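Local coordinates for protein acyl-CoA dehydrogenase FadE3 (Mycobacterium smegmatis, PDB 4IV6) that is an acyl-CoA dehydrogenase family flavoprotein of four subunits, with dihydroflavine-adenine dinucleotide bound between a beta-rich middle domain and helical domains, at residues 203-207 and 357-361; 254-258 and 295-299; 259-263 and 351-355. All blocks are in the same frame, centred on the assembly; numbering follows the deposited sequence.

Contact 1: residues 203-207 and 357-361; sequences KLGYK and RDAPL. With FDA (dihydroflavine-adenine dinucleotide), chain D.
Two hydrogen bonds pin the turn 203-207 to helix 352-364, one from each side of Gly-205. Arg-357 NH1 reaches Leu-204 O at 3.1 Å, nearly straight at 166°; the carbonyl oxygen lies in the guanidinium plane and is met on a lone pair. In the other bond Tyr-206 N gives its hydrogen to Asp-358 OD1 at 2.9 Å, meeting the carboxylate from above its plane. Water 1 also donates to OD1 and accepts from Lys-207 N, so this oxygen serves two successive backbone N-H groups, Tyr-206 directly and Lys-207 through the water. Glycine suits the place between, because a side chain there would run into Asp-358 OD1 and the carbonyl of Arg-357.

Apolar groups close the rest. Leu-204 CD1 packs on Arg-357 CG at 3.8 Å, while Tyr-206 CD2 rests 3.6 Å from Leu-361 CG. With its CG anti to the backbone N (chi1 -175°), Leu-361 carries CD2 to the flavin methyl C7M at 3.5 Å, and Lys-203 CD approaches the same methyl at 3.6 Å. Farther out, Glu-34 and Glu-353 form salt bridges with Arg-357, and Lys-203 NZ bonds back to Tyr-206 O, bracing the turn. Tyr-346 of the second subunit hydrogen-bonds to Arg-357 O. Lys-203, Tyr-206 and Leu-361 line the pocket at the dimethylbenzene end of the flavin, where the middle beta domain meets the C-terminal helical domain of the acyl-CoA dehydrogenase fold.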
loop_
_atom_site.group_PDB
_atom_site.type_symbol
_atom_site.label_atom_id
_atom_site.label_comp_id
_atom_site.label_asym_id
_atom_site.label_seq_id
_atom_site.Cartn_x
_atom_site.Cartn_y
_atom_site.Cartn_z
ATOM N N LYS B 203 -24.750 1.400 -14.869
ATOM C CA LYS B 203 -23.763 1.431 -13.771
ATOM C C LYS B 203 -22.984 0.113 -13.670
ATOM O O LYS B 203 -23.504 -0.947 -13.988
ATOM C CB LYS B 203 -24.485 1.571 -12.416
ATOM C CG LYS B 203 -25.279 2.794 -12.212
ATOM C CD LYS B 203 -25.862 2.866 -10.821
ATOM C CE LYS B 203 -27.220 2.169 -10.740
ATOM N NZ LYS B 203 -27.842 2.551 -9.445
ATOM N N LEU B 204 -21.777 0.183 -13.110
ATOM C CA LEU B 204 -20.934 -0.990 -12.861
ATOM C C LEU B 204 -21.535 -1.930 -11.805
ATOM O O LEU B 204 -21.460 -3.155 -11.931
ATOM C CB LEU B 204 -19.557 -0.521 -12.395
ATOM C CG LEU B 204 -18.606 -1.553 -11.843
ATOM C CD1 LEU B 204 -18.259 -2.597 -12.887
ATOM C CD2 LEU B 204 -17.359 -0.843 -11.355
ATOM N N GLY B 205 -22.087 -1.330 -10.753
ATOM C CA GLY B 205 -22.733 -2.055 -9.640
ATOM C C GLY B 205 -23.876 -1.195 -9.102
ATOM O O GLY B 205 -24.420 -0.353 -9.830
ATOM N N TYR B 206 -24.273 -1.439 -7.853
ATOM C CA TYR B 206 -25.392 -0.714 -7.262
ATOM C C TYR B 206 -26.626 -0.960 -8.123
ATOM O O TYR B 206 -27.404 -0.061 -8.349
ATOM C CB TYR B 206 -25.075 0.794 -7.213
ATOM C CG TYR B 206 -25.911 1.650 -6.260
ATOM C CD1 TYR B 206 -26.963 1.119 -5.492
ATOM C CD2 TYR B 206 -25.657 2.994 -6.137
ATOM C CE1 TYR B 206 -27.727 1.941 -4.653
ATOM C CE2 TYR B 206 -26.390 3.812 -5.298
ATOM C CZ TYR B 206 -27.407 3.289 -4.550
ATOM O OH TYR B 206 -28.117 4.127 -3.710
ATOM N N LYS B 207 -26.787 -2.180 -8.604
ATOM C CA LYS B 207 -27.865 -2.480 -9.543
ATOM C C LYS B 207 -29.223 -2.658 -8.836
ATOM O O LYS B 207 -29.290 -2.728 -7.620
ATOM C CB LYS B 207 -27.467 -3.681 -10.410
ATOM C CG LYS B 207 -26.453 -3.229 -11.477
ATOM C CD LYS B 207 -25.853 -4.312 -12.341
ATOM C CE LYS B 207 -26.795 -4.707 -13.451
ATOM N NZ LYS B 207 -26.404 -6.028 -14.045
ATOM N N ARG B 357 -17.522 -5.195 -7.665
ATOM C CA ARG B 357 -18.165 -4.180 -8.508
ATOM C C ARG B 357 -18.906 -3.128 -7.677
ATOM O O ARG B 357 -19.050 -2.013 -8.115
ATOM C CB ARG B 357 -19.173 -4.841 -9.471
ATOM C CG ARG B 357 -18.580 -5.602 -10.638
ATOM C CD ARG B 357 -19.669 -6.038 -11.590
ATOM N NE ARG B 357 -20.506 -7.089 -11.022
ATOM C CZ ARG B 357 -21.741 -6.942 -10.551
ATOM N NH1 ARG B 357 -22.372 -5.780 -10.601
ATOM N NH2 ARG B 357 -22.387 -8.004 -10.084
ATOM N N ASP B 358 -19.397 -3.507 -6.497
ATOM C CA ASP B 358 -20.174 -2.594 -5.651
ATOM C C ASP B 358 -19.289 -1.639 -4.820
ATOM O O ASP B 358 -19.648 -0.494 -4.587
ATOM C CB ASP B 358 -21.097 -3.366 -4.724
ATOM C CG ASP B 358 -22.367 -3.862 -5.432
ATOM O OD1 ASP B 358 -22.625 -3.439 -6.589
ATOM O OD2 ASP B 358 -23.097 -4.662 -4.822
ATOM N N ALA B 359 -18.119 -2.109 -4.415
ATOM C CA ALA B 359 -17.268 -1.365 -3.489
ATOM C C ALA B 359 -16.818 0.030 -3.960
ATOM O O ALA B 359 -16.849 0.966 -3.166
ATOM C CB ALA B 359 -16.056 -2.228 -3.080
ATOM N N PRO B 360 -16.468 0.189 -5.234
ATOM C CA PRO B 360 -16.083 1.506 -5.708
ATOM C C PRO B 360 -17.170 2.578 -5.597
ATOM O O PRO B 360 -16.837 3.776 -5.507
ATOM C CB PRO B 360 -15.685 1.268 -7.169
ATOM C CG PRO B 360 -15.435 -0.182 -7.281
ATOM C CD PRO B 360 -16.333 -0.828 -6.292
ATOM N N LEU B 361 -18.430 2.170 -5.527
ATOM C CA LEU B 361 -19.523 3.139 -5.381
ATOM C C LEU B 361 -19.317 4.030 -4.170
ATOM O O LEU B 361 -19.487 5.249 -4.275
ATOM C CB LEU B 361 -20.871 2.436 -5.278
ATOM C CG LEU B 361 -22.160 3.285 -5.240
ATOM C CD1 LEU B 361 -22.571 3.643 -3.829
ATOM C CD2 LEU B 361 -22.093 4.549 -6.099
HETATM P PA FDA D . -15.832 15.590 -9.954
HETATM O O1A FDA D . -16.195 16.609 -8.902
HETATM O O2A FDA D . -15.937 15.931 -11.414
HETATM O O5B FDA D . -14.349 15.075 -9.638
HETATM C C5B FDA D . -13.593 14.245 -10.550
HETATM C C4B FDA D . -12.255 13.869 -9.889
HETATM O O4B FDA D . -11.543 15.040 -9.444
HETATM C C3B FDA D . -12.447 13.038 -8.639
HETATM O O3B FDA D . -11.287 12.198 -8.449
HETATM C C2B FDA D . -12.549 14.099 -7.564
HETATM O O2B FDA D . -12.247 13.642 -6.248
HETATM C C1B FDA D . -11.471 15.049 -8.028
HETATM N N9A FDA D . -11.635 16.433 -7.505
HETATM C C8A FDA D . -12.590 17.310 -7.885
HETATM N N7A FDA D . -12.422 18.487 -7.251
HETATM C C5A FDA D . -11.342 18.347 -6.445
HETATM C C6A FDA D . -10.618 19.183 -5.501
HETATM N N6A FDA D . -11.028 20.435 -5.289
HETATM N N1A FDA D . -9.545 18.692 -4.843
HETATM C C2A FDA D . -9.112 17.443 -5.081
HETATM N N3A FDA D . -9.731 16.599 -5.936
HETATM C C4A FDA D . -10.811 17.004 -6.636
HETATM N N1 FDA D . -25.435 12.596 -5.954
HETATM C C2 FDA D . -26.567 13.079 -5.451
HETATM O O2 FDA D . -26.702 14.313 -5.344
HETATM N N3 FDA D . -27.571 12.276 -5.054
HETATM C C4 FDA D . -27.542 10.947 -5.140
HETATM O O4 FDA D . -28.525 10.244 -4.781
HETATM C C4X FDA D . -26.306 10.330 -5.662
HETATM N N5 FDA D . -26.158 8.999 -5.827
HETATM C C5X FDA D . -25.216 8.532 -6.687
HETATM C C6 FDA D . -25.287 7.237 -7.212
HETATM C C7 FDA D . -24.303 6.741 -8.065
HETATM C C7M FDA D . -24.412 5.356 -8.650
HETATM C C8 FDA D . -23.196 7.550 -8.395
HETATM C C8M FDA D . -22.075 7.102 -9.304
HETATM C C9 FDA D . -23.130 8.835 -7.882
HETATM C C9A FDA D . -24.136 9.345 -7.046
HETATM N N10 FDA D . -24.046 10.672 -6.576
HETATM C C10 FDA D . -25.241 11.258 -6.101
HETATM C "C1'" FDA D . -23.117 11.565 -7.279
HETATM C "C2'" FDA D . -21.834 11.602 -6.477
HETATM O "O2'" FDA D . -22.029 12.248 -5.219
HETATM C "C3'" FDA D . -20.770 12.320 -7.308
HETATM O "O3'" FDA D . -20.320 11.417 -8.313
HETATM C "C4'" FDA D . -19.582 12.779 -6.496
HETATM O "O4'" FDA D . -20.000 13.994 -5.853
HETATM C "C5'" FDA D . -18.373 13.120 -7.387
HETATM O "O5'" FDA D . -18.805 13.985 -8.414
HETATM P P FDA D . -18.212 14.045 -9.881
HETATM O O1P FDA D . -18.873 15.276 -10.468
HETATM O O2P FDA D . -18.408 12.728 -10.550
HETATM O O3P FDA D . -16.636 14.250 -9.606
HETATM O O HOH W 1 -25.080 -4.410 -7.460
#

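Contact 2: residues 254-258 and 295-299; sequences TGVAR and LYAAR
Leu-295 has the most surface buried here and divides its two methyls between Ala-257 and Arg-258, neighbours on helix 234-270. CD1 lies 3.8 Å from Ala-257 CB, whereas CD2 settles on Arg-258, 3.9 Å from its CA and 4.0 Å from its CG. The torsion chi1 of 179°, with CG anti to the backbone N, carries the fork toward helix 234-270. A branched leucine suits this place because its two branches can lie against a small alanine and an aliphatic stem at once.

Thr-254 comes next. Its methyl CG2 meets Ala-298 CB at 4.1 Å and Arg-299 CG at 4.0 Å, the threonine and arginine side chains crossing at about a right angle. These helices run antiparallel in the C-terminal helical bundle of the acyl-CoA dehydrogenase fold, their local axes 10.4 Å apart and 156° between their directions.

Arg-258 CD lies 4.0 Å from Arg-299 NE, and past it the chain bends at chi3, the two guanidinium planes being 74° apart. Glu-76 forms salt bridges with both arginines and a hydrogen bond with Thr-254 OG1, which probably offsets the proximity of like charges; Glu-77 adds a second partner for Arg-258. Ile-388 of the third subunit packs on both arginines, and Leu-386 of that subunit lies against Leu-295.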
loop_
_atom_site.group_PDB
_atom_site.type_symbol
_atom_site.label_atom_id
_atom_site.label_comp_id
_atom_site.label_asym_id
_atom_site.label_seq_id
_atom_site.Cartn_x
_atom_site.Cartn_y
_atom_site.Cartn_z
ATOM N N THR B 254 -18.809 -1.275 5.430
ATOM C CA THR B 254 -18.499 -2.372 6.321
ATOM C C THR B 254 -19.379 -3.591 6.061
ATOM O O THR B 254 -18.949 -4.700 6.283
ATOM C CB THR B 254 -18.543 -2.012 7.808
ATOM O OG1 THR B 254 -19.835 -1.510 8.164
ATOM C CG2 THR B 254 -17.443 -1.033 8.131
ATOM N N GLY B 255 -20.584 -3.379 5.540
ATOM C CA GLY B 255 -21.499 -4.470 5.232
ATOM C C GLY B 255 -21.011 -5.253 4.041
ATOM O O GLY B 255 -20.952 -6.490 4.091
ATOM N N VAL B 256 -20.613 -4.534 2.984
ATOM C CA VAL B 256 -20.041 -5.176 1.806
ATOM C C VAL B 256 -18.735 -5.922 2.172
ATOM O O VAL B 256 -18.529 -7.065 1.781
ATOM C CB VAL B 256 -19.819 -4.182 0.649
ATOM C CG1 VAL B 256 -19.037 -4.834 -0.480
ATOM C CG2 VAL B 256 -21.157 -3.706 0.106
ATOM N N ALA B 257 -17.891 -5.278 2.967
ATOM C CA ALA B 257 -16.693 -5.926 3.506
ATOM C C ALA B 257 -16.996 -7.195 4.302
ATOM O O ALA B 257 -16.280 -8.200 4.137
ATOM C CB ALA B 257 -15.906 -4.952 4.355
ATOM N N ARG B 258 -18.039 -7.176 5.141
ATOM C CA ARG B 258 -18.394 -8.351 5.948
ATOM C C ARG B 258 -18.741 -9.490 5.008
ATOM O O ARG B 258 -18.314 -10.614 5.218
ATOM C CB ARG B 258 -19.569 -8.106 6.900
ATOM C CG ARG B 258 -19.194 -7.419 8.216
ATOM C CD ARG B 258 -20.432 -7.116 9.056
ATOM N NE ARG B 258 -21.085 -8.363 9.407
ATOM C CZ ARG B 258 -22.317 -8.476 9.882
ATOM N NH1 ARG B 258 -23.048 -7.418 10.107
ATOM N NH2 ARG B 258 -22.825 -9.675 10.114
ATOM N N LEU B 295 -11.117 -5.054 8.828
ATOM C CA LEU B 295 -12.576 -5.004 8.985
ATOM C C LEU B 295 -12.924 -4.656 10.429
ATOM O O LEU B 295 -13.787 -3.836 10.668
ATOM C CB LEU B 295 -13.244 -6.336 8.602
ATOM C CG LEU B 295 -14.768 -6.424 8.751
ATOM C CD1 LEU B 295 -15.458 -5.225 8.111
ATOM C CD2 LEU B 295 -15.246 -7.729 8.168
ATOM N N TYR B 296 -12.236 -5.298 11.385
ATOM C CA TYR B 296 -12.418 -5.006 12.813
ATOM C C TYR B 296 -12.086 -3.544 13.087
ATOM O O TYR B 296 -12.832 -2.854 13.797
ATOM C CB TYR B 296 -11.519 -5.930 13.645
ATOM C CG TYR B 296 -11.618 -5.817 15.159
ATOM C CD1 TYR B 296 -12.777 -5.382 15.793
ATOM C CD2 TYR B 296 -10.546 -6.216 15.965
ATOM C CE1 TYR B 296 -12.857 -5.326 17.182
ATOM C CE2 TYR B 296 -10.617 -6.154 17.343
ATOM C CZ TYR B 296 -11.765 -5.692 17.950
ATOM O OH TYR B 296 -11.823 -5.638 19.331
ATOM N N ALA B 297 -10.997 -3.051 12.510
ATOM C CA ALA B 297 -10.642 -1.620 12.676
ATOM C C ALA B 297 -11.749 -0.707 12.165
ATOM O O ALA B 297 -12.143 0.266 12.816
ATOM C CB ALA B 297 -9.317 -1.304 11.966
ATOM N N ALA B 298 -12.271 -1.033 10.992
ATOM C CA ALA B 298 -13.262 -0.196 10.352
ATOM C C ALA B 298 -14.571 -0.207 11.095
ATOM O O ALA B 298 -15.210 0.863 11.253
ATOM C CB ALA B 298 -13.439 -0.625 8.915
ATOM N N ARG B 299 -14.992 -1.386 11.585
ATOM C CA ARG B 299 -16.243 -1.438 12.353
ATOM C C ARG B 299 -16.074 -0.727 13.707
ATOM O O ARG B 299 -16.995 -0.070 14.184
ATOM C CB ARG B 299 -16.733 -2.874 12.537
ATOM C CG ARG B 299 -17.074 -3.593 11.225
ATOM C CD ARG B 299 -17.747 -4.936 11.517
ATOM N NE ARG B 299 -19.125 -4.701 11.897
ATOM C CZ ARG B 299 -19.650 -4.794 13.122
ATOM N NH1 ARG B 299 -18.915 -5.155 14.151
ATOM N NH2 ARG B 299 -20.950 -4.518 13.305
#

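Contact 3: residues 259-263 and 351-355; sequences AAFED and DVERY
The ring of Tyr-355 stands between helix 234-270 and the backbone of Asp-351, with a different neighbour on each face. Ala-259 CB lies over one face, 3.9 Å from the ring centroid and 25° off the normal, a CH-pi contact; Asp-351 O sits above the centre of the opposite face. Ala-260 packs beside the ring, its CB 3.7 Å from Tyr-355 CD2. Alanines suit these positions because their short side chains let the broad ring come close to the helix backbone.

The phenol end meets an acid. Tyr-355 OH donates to Asp-263 OD2 at 3.0 Å; the oxygen lies in the ring plane, at its edge, while the hydroxyl stands above the carboxylate plane, the two planes being 46° apart. Thus two neighbouring helices of the C-terminal helical bundle are joined by an aromatic side chain packed on alanines and tied at its tip.

Asp-263 has its CG anti to the carbonyl carbon (chi1 -75°), which turns the carboxylate toward Tyr-355 OH and Asp-351. Water 3 donates to OD2 and accepts from Asp-351 N. Water 4 donates to Asp-263 OD2 and to Asp-351 OD2, each at 2.6 Å, and so mediates between carboxylate oxygens only 4.2 Å apart. Arg-31 makes a salt bridge to Asp-351 OD1, which probably eases their repulsion, and Val-352 CG1 packs 4.1 Å from Asp-263 CB.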
loop_
_atom_site.group_PDB
_atom_site.type_symbol
_atom_site.label_atom_id
_atom_site.label_comp_id
_atom_site.label_asym_id
_atom_site.label_seq_id
_atom_site.Cartn_x
_atom_site.Cartn_y
_atom_site.Cartn_z
ATOM N N ALA B 259 -19.469 -9.174 3.941
ATOM C CA ALA B 259 -19.907 -10.204 2.983
ATOM C C ALA B 259 -18.708 -10.807 2.236
ATOM O O ALA B 259 -18.596 -12.013 2.110
ATOM C CB ALA B 259 -20.925 -9.645 2.000
ATOM N N ALA B 260 -17.821 -9.961 1.723
ATOM C CA ALA B 260 -16.659 -10.448 1.010
ATOM C C ALA B 260 -15.744 -11.277 1.932
ATOM O O ALA B 260 -15.299 -12.365 1.567
ATOM C CB ALA B 260 -15.899 -9.274 0.419
ATOM N N PHE B 261 -15.480 -10.758 3.124
ATOM C CA PHE B 261 -14.678 -11.474 4.109
ATOM C C PHE B 261 -15.278 -12.815 4.530
ATOM O O PHE B 261 -14.571 -13.831 4.550
ATOM C CB PHE B 261 -14.412 -10.623 5.345
ATOM C CG PHE B 261 -13.583 -11.334 6.378
ATOM C CD1 PHE B 261 -12.254 -11.634 6.103
ATOM C CD2 PHE B 261 -14.132 -11.747 7.567
ATOM C CE1 PHE B 261 -11.460 -12.314 7.028
ATOM C CE2 PHE B 261 -13.347 -12.422 8.505
ATOM C CZ PHE B 261 -12.015 -12.708 8.230
ATOM N N GLU B 262 -16.567 -12.844 4.853
ATOM C CA GLU B 262 -17.215 -14.126 5.179
ATOM C C GLU B 262 -17.045 -15.171 4.073
ATOM O O GLU B 262 -16.712 -16.336 4.362
ATOM C CB GLU B 262 -18.715 -13.943 5.468
ATOM C CG GLU B 262 -18.986 -13.283 6.788
ATOM C CD GLU B 262 -20.446 -12.907 6.992
ATOM O OE1 GLU B 262 -21.342 -13.467 6.358
ATOM O OE2 GLU B 262 -20.707 -12.026 7.799
ATOM N N ASP B 263 -17.274 -14.773 2.815
ATOM C CA ASP B 263 -17.162 -15.700 1.696
ATOM C C ASP B 263 -15.737 -16.210 1.540
ATOM O O ASP B 263 -15.513 -17.389 1.314
ATOM C CB ASP B 263 -17.618 -15.066 0.375
ATOM C CG ASP B 263 -19.128 -14.936 0.266
ATOM O OD1 ASP B 263 -19.847 -15.323 1.233
ATOM O OD2 ASP B 263 -19.606 -14.419 -0.786
ATOM N N ASP B 351 -20.129 -14.850 -5.622
ATOM C CA ASP B 351 -20.639 -13.538 -5.213
ATOM C C ASP B 351 -19.546 -12.470 -5.080
ATOM O O ASP B 351 -19.853 -11.276 -5.057
ATOM C CB ASP B 351 -21.404 -13.663 -3.894
ATOM C CG ASP B 351 -22.705 -14.480 -4.034
ATOM O OD1 ASP B 351 -23.252 -14.565 -5.152
ATOM O OD2 ASP B 351 -23.171 -15.024 -3.018
ATOM N N VAL B 352 -18.288 -12.889 -4.970
ATOM C CA VAL B 352 -17.222 -11.953 -4.672
ATOM C C VAL B 352 -17.056 -10.931 -5.808
ATOM O O VAL B 352 -16.665 -9.811 -5.554
ATOM C CB VAL B 352 -15.878 -12.623 -4.260
ATOM C CG1 VAL B 352 -16.006 -13.267 -2.883
ATOM C CG2 VAL B 352 -15.417 -13.686 -5.263
ATOM N N GLU B 353 -17.358 -11.300 -7.052
ATOM C CA GLU B 353 -17.266 -10.340 -8.150
ATOM C C GLU B 353 -18.268 -9.216 -7.992
ATOM O O GLU B 353 -17.980 -8.091 -8.343
ATOM C CB GLU B 353 -17.429 -11.005 -9.517
ATOM C CG GLU B 353 -18.818 -11.549 -9.809
ATOM C CD GLU B 353 -19.768 -10.549 -10.460
ATOM O OE1 GLU B 353 -20.994 -10.652 -10.228
ATOM O OE2 GLU B 353 -19.296 -9.689 -11.221
ATOM N N ARG B 354 -19.431 -9.515 -7.418
ATOM C CA ARG B 354 -20.415 -8.487 -7.170
ATOM C C ARG B 354 -19.913 -7.500 -6.096
ATOM O O ARG B 354 -20.082 -6.284 -6.254
ATOM C CB ARG B 354 -21.760 -9.087 -6.737
ATOM C CG ARG B 354 -22.832 -8.030 -6.644
ATOM C CD ARG B 354 -23.855 -8.256 -5.589
ATOM N NE ARG B 354 -24.208 -9.642 -5.244
ATOM C CZ ARG B 354 -24.634 -9.956 -4.017
ATOM N NH1 ARG B 354 -24.723 -9.003 -3.062
ATOM N NH2 ARG B 354 -24.991 -11.197 -3.728
ATOM N N TYR B 355 -19.348 -8.010 -4.999
ATOM C CA TYR B 355 -18.826 -7.096 -3.979
ATOM C C TYR B 355 -17.748 -6.199 -4.564
ATOM O O TYR B 355 -17.652 -5.036 -4.208
ATOM C CB TYR B 355 -18.304 -7.821 -2.733
ATOM C CG TYR B 355 -19.183 -8.946 -2.246
ATOM C CD1 TYR B 355 -20.559 -8.796 -2.120
ATOM C CD2 TYR B 355 -18.614 -10.168 -1.876
ATOM C CE1 TYR B 355 -21.354 -9.845 -1.670
ATOM C CE2 TYR B 355 -19.399 -11.210 -1.436
ATOM C CZ TYR B 355 -20.749 -11.042 -1.323
ATOM O OH TYR B 355 -21.473 -12.090 -0.835
HETATM O O HOH W 2 -21.763 -13.344 2.400
HETATM O O HOH W 3 -18.825 -15.892 -3.321
HETATM O O HOH W 4 -22.009 -15.393 -0.670
#

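How the contacts relate
Helix 352-364 is used by both contact 1 (357-361) and contact 3 (351-355), their centres about 13 Å apart. Helix 234-270 is shared in the same way by contacts 2 and 3, whose centres lie about 12 Å apart and which touch: Val-256 CG1 is 3.8 Å from Tyr-355 CB, and Leu-295 CD2 is 4.1 Å from Phe-261 CB. Contact 3 thus shares one helix with each of the other two, while contacts 1 and 2 do not touch, about 5 Å separating their nearest atoms. Contact 1 borders the flavin directly; in contact 3 the side chain of Val-352 is about 11 Å from a bound dihydroflavine-adenine dinucleotide. Contact 2 packs against the third subunit.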